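PDB 5FJZ: coatomer subunit delta, which is a subunit of the COPI vesicle coat, probably needed for retrograde Golgi-to-ER transport, whose mu-homology domain, the piece in this entry, binds a tryptophan-based peptide motif of Dsl1. Local coordinates for residues P10-N24 / E37-L51. Residues are numbered along the deposited sequence; the frame is centred on the assembly and turned at random. Where two conformers were deposited one is given.
Sequences PENNGILISIKEVIN and ELKGVLELRINDHDL
P10 O is gripped by two nitrogens of one guanidinium: R45 NH1 lies 2.9 Å from P10 O and R45 NH2 3.1 Å from it. NH1 and NH2 both donate, so the grip is end-on, and P10 O lies in the guanidinium plane, which limits the rotation of the group, one face of which is covered by L16 CD2. The bend at chi3 (56°) brings the guanidinium to P10 O, the R45 chain lying alongside L16, and its NE forms a salt bridge with D101. Nearby, N47 ND2 donates to N12 O over 2.9 Å, from above the carbonyl plane, while the N12 and N47 amide planes stack 13° apart.

From I15 to N24 the strands run antiparallel. L16, S18, K20, V22 and N24 form hydrogen-bonded pairs with R45, E43, V41, K39 and E37; K20 N to V41 O, at 179°, is almost straight. On the face carrying S18 and V41, K20 NZ, at the end of an extended chain, meets E43 OE1 (3.1 Å) from above the carboxylate plane as a salt bridge. The other face is mainly aliphatic: L44 CD1 meets I15 CG2 at 3.8 Å and I17 CG1 at 4.0 Å, bridging two residues of the opposite strand. E21 is its acidic member, and its carboxylate is held by W109 and T237.

This hairpin lies in the interior of the nine-strand mixed sheet, within the region that interacts with Dsl1, and E43 packs on the bound peptide's backbone. Strand 257-269 bonds parallel to 15-27, strand 104-113 flanks 33-46, and strand 241-246 covers I15, I17 and L42.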
loop_
_atom_site.group_PDB
_atom_site.type_symbol
_atom_site.label_atom_id
_atom_site.label_comp_id
_atom_site.label_asym_id
_atom_site.label_seq_id
_atom_site.Cartn_x
_atom_site.Cartn_y
_atom_site.Cartn_z
ATOM N N PRO A 10 -12.482 4.006 -22.991
ATOM C CA PRO A 10 -13.115 3.546 -24.232
ATOM C C PRO A 10 -14.628 3.728 -24.216
ATOM O O PRO A 10 -15.235 3.636 -23.162
ATOM C CB PRO A 10 -12.801 2.055 -24.257
ATOM C CG PRO A 10 -11.775 1.820 -23.223
ATOM C CD PRO A 10 -11.810 2.926 -22.241
ATOM N N GLU A 11 -15.227 4.024 -25.362
ATOM C CA GLU A 11 -16.673 4.188 -25.447
ATOM C C GLU A 11 -17.371 2.839 -25.467
ATOM O O GLU A 11 -16.871 1.858 -26.009
ATOM C CB GLU A 11 -17.080 4.981 -26.695
ATOM C CG GLU A 11 -18.605 5.136 -26.860
ATOM C CD GLU A 11 -19.004 6.098 -27.978
ATOM O OE1 GLU A 11 -18.104 6.701 -28.629
ATOM O OE2 GLU A 11 -20.232 6.229 -28.209
ATOM N N ASN A 12 -18.496 2.800 -24.797
ATOM C CA ASN A 12 -19.328 1.633 -24.685
ATOM C C ASN A 12 -20.593 1.943 -25.432
ATOM O O ASN A 12 -21.253 2.925 -25.117
ATOM C CB ASN A 12 -19.629 1.364 -23.203
ATOM C CG ASN A 12 -20.462 0.100 -22.941
ATOM O OD1 ASN A 12 -20.838 -0.193 -21.802
ATOM N ND2 ASN A 12 -20.739 -0.669 -23.981
ATOM N N ASN A 13 -20.984 1.082 -26.379
ATOM C CA ASN A 13 -22.225 1.338 -27.148
ATOM C C ASN A 13 -23.428 0.507 -26.672
ATOM O O ASN A 13 -24.540 0.526 -27.259
ATOM C CB ASN A 13 -21.900 1.178 -28.632
ATOM C CG ASN A 13 -20.895 2.223 -29.136
ATOM O OD1 ASN A 13 -21.015 3.434 -28.871
ATOM N ND2 ASN A 13 -19.874 1.760 -29.828
ATOM N N GLY A 14 -23.202 -0.222 -25.579
ATOM C CA GLY A 14 -24.184 -1.078 -24.954
ATOM C C GLY A 14 -23.558 -2.073 -24.002
ATOM O O GLY A 14 -23.685 -1.988 -22.751
ATOM N N ILE A 15 -22.885 -3.041 -24.579
ATOM C CA ILE A 15 -22.035 -3.992 -23.866
ATOM C C ILE A 15 -20.605 -3.820 -24.328
ATOM O O ILE A 15 -20.320 -3.886 -25.526
ATOM C CB ILE A 15 -22.446 -5.464 -24.097
ATOM C CG1 ILE A 15 -23.836 -5.693 -23.471
ATOM C CG2 ILE A 15 -21.455 -6.418 -23.453
ATOM C CD1 ILE A 15 -24.419 -7.051 -23.681
ATOM N N LEU A 16 -19.683 -3.686 -23.361
ATOM C CA LEU A 16 -18.267 -3.699 -23.666
ATOM C C LEU A 16 -17.568 -4.633 -22.759
ATOM O O LEU A 16 -17.648 -4.478 -21.516
ATOM C CB LEU A 16 -17.657 -2.278 -23.561
ATOM C CG LEU A 16 -16.155 -2.175 -23.821
ATOM C CD1 LEU A 16 -15.816 -2.458 -25.299
ATOM C CD2 LEU A 16 -15.700 -0.772 -23.511
ATOM N N ILE A 17 -16.845 -5.607 -23.354
ATOM C CA ILE A 17 -16.106 -6.588 -22.595
ATOM C C ILE A 17 -14.615 -6.302 -22.727
ATOM O O ILE A 17 -14.121 -6.098 -23.839
ATOM C CB ILE A 17 -16.433 -8.032 -23.096
ATOM C CG1 ILE A 17 -17.903 -8.392 -22.810
ATOM C CG2 ILE A 17 -15.472 -9.014 -22.475
ATOM C CD1 ILE A 17 -18.385 -9.530 -23.670
ATOM N N SER A 18 -13.901 -6.232 -21.590
ATOM C CA SER A 18 -12.483 -5.947 -21.578
ATOM C C SER A 18 -11.757 -7.150 -21.021
ATOM O O SER A 18 -12.055 -7.616 -19.924
ATOM C CB SER A 18 -12.191 -4.706 -20.745
ATOM O OG SER A 18 -10.809 -4.450 -20.758
ATOM N N ILE A 19 -10.769 -7.679 -21.788
ATOM C CA ILE A 19 -9.985 -8.767 -21.306
ATOM C C ILE A 19 -8.578 -8.229 -21.068
ATOM O O ILE A 19 -7.867 -7.826 -22.054
ATOM C CB ILE A 19 -9.962 -9.899 -22.351
ATOM C CG1 ILE A 19 -11.388 -10.405 -22.626
ATOM C CG2 ILE A 19 -9.091 -11.060 -21.904
ATOM C CD1 ILE A 19 -11.503 -11.349 -23.825
ATOM N N LYS A 20 -8.202 -8.129 -19.796
ATOM C CA LYS A 20 -6.969 -7.388 -19.438
ATOM C C LYS A 20 -5.980 -8.308 -18.825
ATOM O O LYS A 20 -6.319 -9.020 -17.865
ATOM C CB LYS A 20 -7.341 -6.274 -18.461
ATOM C CG LYS A 20 -8.160 -5.144 -19.058
ATOM C CD LYS A 20 -8.572 -4.118 -17.968
ATOM C CE LYS A 20 -8.834 -2.769 -18.589
ATOM N NZ LYS A 20 -9.648 -1.886 -17.689
ATOM N N GLU A 21 -4.785 -8.410 -19.391
ATOM C CA GLU A 21 -3.696 -9.234 -18.834
ATOM C C GLU A 21 -2.485 -8.426 -18.469
ATOM O O GLU A 21 -2.137 -7.395 -19.139
ATOM C CB GLU A 21 -3.331 -10.423 -19.740
ATOM C CG GLU A 21 -4.530 -11.344 -19.824
ATOM C CD GLU A 21 -4.384 -12.537 -20.726
ATOM O OE1 GLU A 21 -3.570 -12.450 -21.688
ATOM O OE2 GLU A 21 -5.043 -13.568 -20.443
ATOM N N VAL A 22 -1.913 -8.759 -17.327
ATOM C CA VAL A 22 -0.709 -8.103 -16.793
ATOM C C VAL A 22 0.380 -9.124 -16.537
ATOM O O VAL A 22 0.126 -10.174 -16.009
ATOM C CB VAL A 22 -1.025 -7.423 -15.447
ATOM C CG1 VAL A 22 0.208 -6.813 -14.817
ATOM C CG2 VAL A 22 -2.095 -6.389 -15.623
ATOM N N ILE A 23 1.590 -8.822 -17.017
ATOM C CA ILE A 23 2.688 -9.773 -16.993
ATOM C C ILE A 23 3.803 -9.220 -16.135
ATOM O O ILE A 23 4.283 -8.115 -16.401
ATOM C CB ILE A 23 3.166 -10.187 -18.411
ATOM C CG1 ILE A 23 4.335 -11.209 -18.381
ATOM C CG2 ILE A 23 3.524 -8.970 -19.268
ATOM C CD1 ILE A 23 3.911 -12.558 -17.884
ATOM N N ASN A 24 4.253 -10.029 -15.191
ATOM C CA ASN A 24 5.474 -9.853 -14.454
ATOM C C ASN A 24 6.506 -10.892 -14.955
ATOM O O ASN A 24 6.157 -12.096 -15.223
ATOM C CB ASN A 24 5.318 -10.119 -12.948
ATOM C CG ASN A 24 4.338 -9.175 -12.242
ATOM O OD1 ASN A 24 3.516 -9.622 -11.460
ATOM N ND2 ASN A 24 4.363 -7.952 -12.546
ATOM N N GLU A 37 4.855 -14.240 -13.972
ATOM C CA GLU A 37 3.522 -14.309 -13.450
ATOM C C GLU A 37 2.601 -13.458 -14.262
ATOM O O GLU A 37 2.829 -12.255 -14.486
ATOM C CB GLU A 37 3.487 -13.896 -11.987
ATOM C CG GLU A 37 2.068 -13.830 -11.382
ATOM C CD GLU A 37 2.015 -13.038 -10.076
ATOM O OE1 GLU A 37 2.634 -11.942 -9.952
ATOM O OE2 GLU A 37 1.359 -13.533 -9.140
ATOM N N LEU A 38 1.557 -14.086 -14.767
ATOM C CA LEU A 38 0.540 -13.458 -15.560
ATOM C C LEU A 38 -0.759 -13.365 -14.729
ATOM O O LEU A 38 -1.247 -14.375 -14.241
ATOM C CB LEU A 38 0.332 -14.243 -16.864
ATOM C CG LEU A 38 -0.721 -13.982 -17.973
ATOM C CD1 LEU A 38 -2.233 -13.812 -17.545
ATOM C CD2 LEU A 38 -0.344 -12.877 -18.949
ATOM N N LYS A 39 -1.394 -12.210 -14.744
ATOM C CA LYS A 39 -2.699 -12.022 -14.076
ATOM C C LYS A 39 -3.661 -11.544 -15.011
ATOM O O LYS A 39 -3.335 -10.663 -15.867
ATOM C CB LYS A 39 -2.524 -11.026 -12.924
ATOM C CG LYS A 39 -1.698 -11.578 -11.797
ATOM C CD LYS A 39 -1.371 -10.488 -10.753
ATOM C CE LYS A 39 -2.268 -10.546 -9.542
ATOM N NZ LYS A 39 -1.547 -9.979 -8.346
ATOM N N GLY A 40 -4.873 -12.084 -15.003
ATOM C CA GLY A 40 -5.892 -11.562 -15.947
ATOM C C GLY A 40 -7.213 -11.285 -15.314
ATOM O O GLY A 40 -7.521 -11.888 -14.319
ATOM N N VAL A 41 -7.992 -10.434 -15.950
ATOM C CA VAL A 41 -9.360 -10.191 -15.539
ATOM C C VAL A 41 -10.205 -9.999 -16.740
ATOM O O VAL A 41 -9.786 -9.361 -17.751
ATOM C CB VAL A 41 -9.422 -8.961 -14.529
ATOM C CG1 VAL A 41 -9.107 -7.641 -15.206
ATOM C CG2 VAL A 41 -10.836 -8.767 -13.992
ATOM N N LEU A 42 -11.468 -10.440 -16.653
ATOM C CA LEU A 42 -12.481 -10.177 -17.607
ATOM C C LEU A 42 -13.485 -9.200 -16.981
ATOM O O LEU A 42 -14.083 -9.503 -15.976
ATOM C CB LEU A 42 -13.134 -11.509 -17.931
ATOM C CG LEU A 42 -13.959 -11.263 -19.166
ATOM C CD1 LEU A 42 -14.057 -12.408 -20.109
ATOM C CD2 LEU A 42 -15.329 -10.893 -18.736
ATOM N N GLU A 43 -13.601 -8.007 -17.555
ATOM C CA GLU A 43 -14.463 -6.953 -17.068
ATOM C C GLU A 43 -15.609 -6.747 -18.043
ATOM O O GLU A 43 -15.438 -6.776 -19.284
ATOM C CB GLU A 43 -13.707 -5.649 -16.948
ATOM C CG GLU A 43 -12.700 -5.648 -15.824
ATOM C CD GLU A 43 -11.929 -4.344 -15.706
ATOM O OE1 GLU A 43 -12.105 -3.434 -16.540
ATOM O OE2 GLU A 43 -11.131 -4.237 -14.776
ATOM N N LEU A 44 -16.782 -6.533 -17.487
ATOM C CA LEU A 44 -17.994 -6.249 -18.228
ATOM C C LEU A 44 -18.510 -4.854 -17.902
ATOM O O LEU A 44 -18.609 -4.523 -16.729
ATOM C CB LEU A 44 -19.039 -7.350 -17.819
ATOM C CG LEU A 44 -20.436 -7.228 -18.398
ATOM C CD1 LEU A 44 -20.354 -7.303 -19.898
ATOM C CD2 LEU A 44 -21.321 -8.343 -17.820
ATOM N N ARG A 45 -18.793 -4.056 -18.926
ATOM C CA ARG A 45 -19.444 -2.770 -18.808
ATOM C C ARG A 45 -20.755 -2.865 -19.596
ATOM O O ARG A 45 -20.786 -3.230 -20.797
ATOM C CB ARG A 45 -18.607 -1.662 -19.315
ATOM C CG ARG A 45 -17.435 -1.204 -18.454
ATOM C CD ARG A 45 -16.510 -0.256 -19.204
ATOM N NE ARG A 45 -17.195 0.920 -19.749
ATOM C CZ ARG A 45 -16.649 1.830 -20.580
ATOM N NH1 ARG A 45 -15.409 1.695 -20.963
ATOM N NH2 ARG A 45 -17.341 2.867 -21.022
ATOM N N ILE A 46 -21.828 -2.489 -18.943
ATOM C CA ILE A 46 -23.120 -2.386 -19.565
ATOM C C ILE A 46 -23.765 -1.026 -19.338
ATOM O O ILE A 46 -23.824 -0.536 -18.218
ATOM C CB ILE A 46 -24.059 -3.479 -19.083
ATOM C CG1 ILE A 46 -23.426 -4.841 -19.382
ATOM C CG2 ILE A 46 -25.387 -3.385 -19.826
ATOM C CD1 ILE A 46 -24.215 -6.004 -18.875
ATOM N N ASN A 47 -24.204 -0.376 -20.413
ATOM C CA ASN A 47 -24.758 0.950 -20.247
ATOM C C ASN A 47 -26.141 1.096 -20.846
ATOM O O ASN A 47 -26.662 2.193 -20.878
ATOM C CB ASN A 47 -23.787 2.012 -20.738
ATOM C CG ASN A 47 -23.653 2.056 -22.234
ATOM O OD1 ASN A 47 -24.334 1.333 -23.005
ATOM N ND2 ASN A 47 -22.866 2.992 -22.654
ATOM N N ASP A 48 -26.750 -0.033 -21.205
ATOM C CA ASP A 48 -28.150 -0.081 -21.732
ATOM C C ASP A 48 -28.905 -1.114 -20.959
ATOM O O ASP A 48 -28.583 -2.309 -20.994
ATOM C CB ASP A 48 -28.078 -0.394 -23.223
ATOM C CG ASP A 48 -29.463 -0.555 -23.906
ATOM O OD1 ASP A 48 -30.549 -0.596 -23.241
ATOM O OD2 ASP A 48 -29.423 -0.649 -25.156
ATOM N N HIS A 49 -29.907 -0.675 -20.221
ATOM C CA HIS A 49 -30.678 -1.542 -19.363
ATOM C C HIS A 49 -31.282 -2.781 -20.097
ATOM O O HIS A 49 -31.477 -3.821 -19.525
ATOM C CB HIS A 49 -31.784 -0.712 -18.657
ATOM C CG HIS A 49 -31.952 0.727 -19.131
ATOM N ND1 HIS A 49 -30.962 1.702 -19.042
ATOM C CD2 HIS A 49 -33.053 1.364 -19.597
ATOM C CE1 HIS A 49 -31.444 2.856 -19.469
ATOM N NE2 HIS A 49 -32.710 2.678 -19.813
ATOM N N ASP A 50 -31.614 -2.596 -21.369
ATOM C CA ASP A 50 -32.154 -3.677 -22.186
ATOM C C ASP A 50 -31.157 -4.783 -22.406
ATOM O O ASP A 50 -31.531 -5.854 -22.802
ATOM C CB ASP A 50 -32.603 -3.124 -23.548
ATOM C CG ASP A 50 -33.812 -2.228 -23.435
ATOM O OD1 ASP A 50 -34.598 -2.415 -22.457
ATOM O OD2 ASP A 50 -33.975 -1.327 -24.294
ATOM N N LEU A 51 -29.877 -4.529 -22.116
ATOM C CA LEU A 51 -28.841 -5.523 -22.311
ATOM C C LEU A 51 -28.293 -6.167 -21.017
ATOM O O LEU A 51 -27.332 -6.918 -21.061
ATOM C CB LEU A 51 -27.720 -4.852 -23.114
ATOM C CG LEU A 51 -28.082 -4.291 -24.479
ATOM C CD1 LEU A 51 -26.857 -3.633 -25.124
ATOM C CD2 LEU A 51 -28.614 -5.338 -25.429
HETATM O O HOH W 1 1.406 -10.259 -13.123
#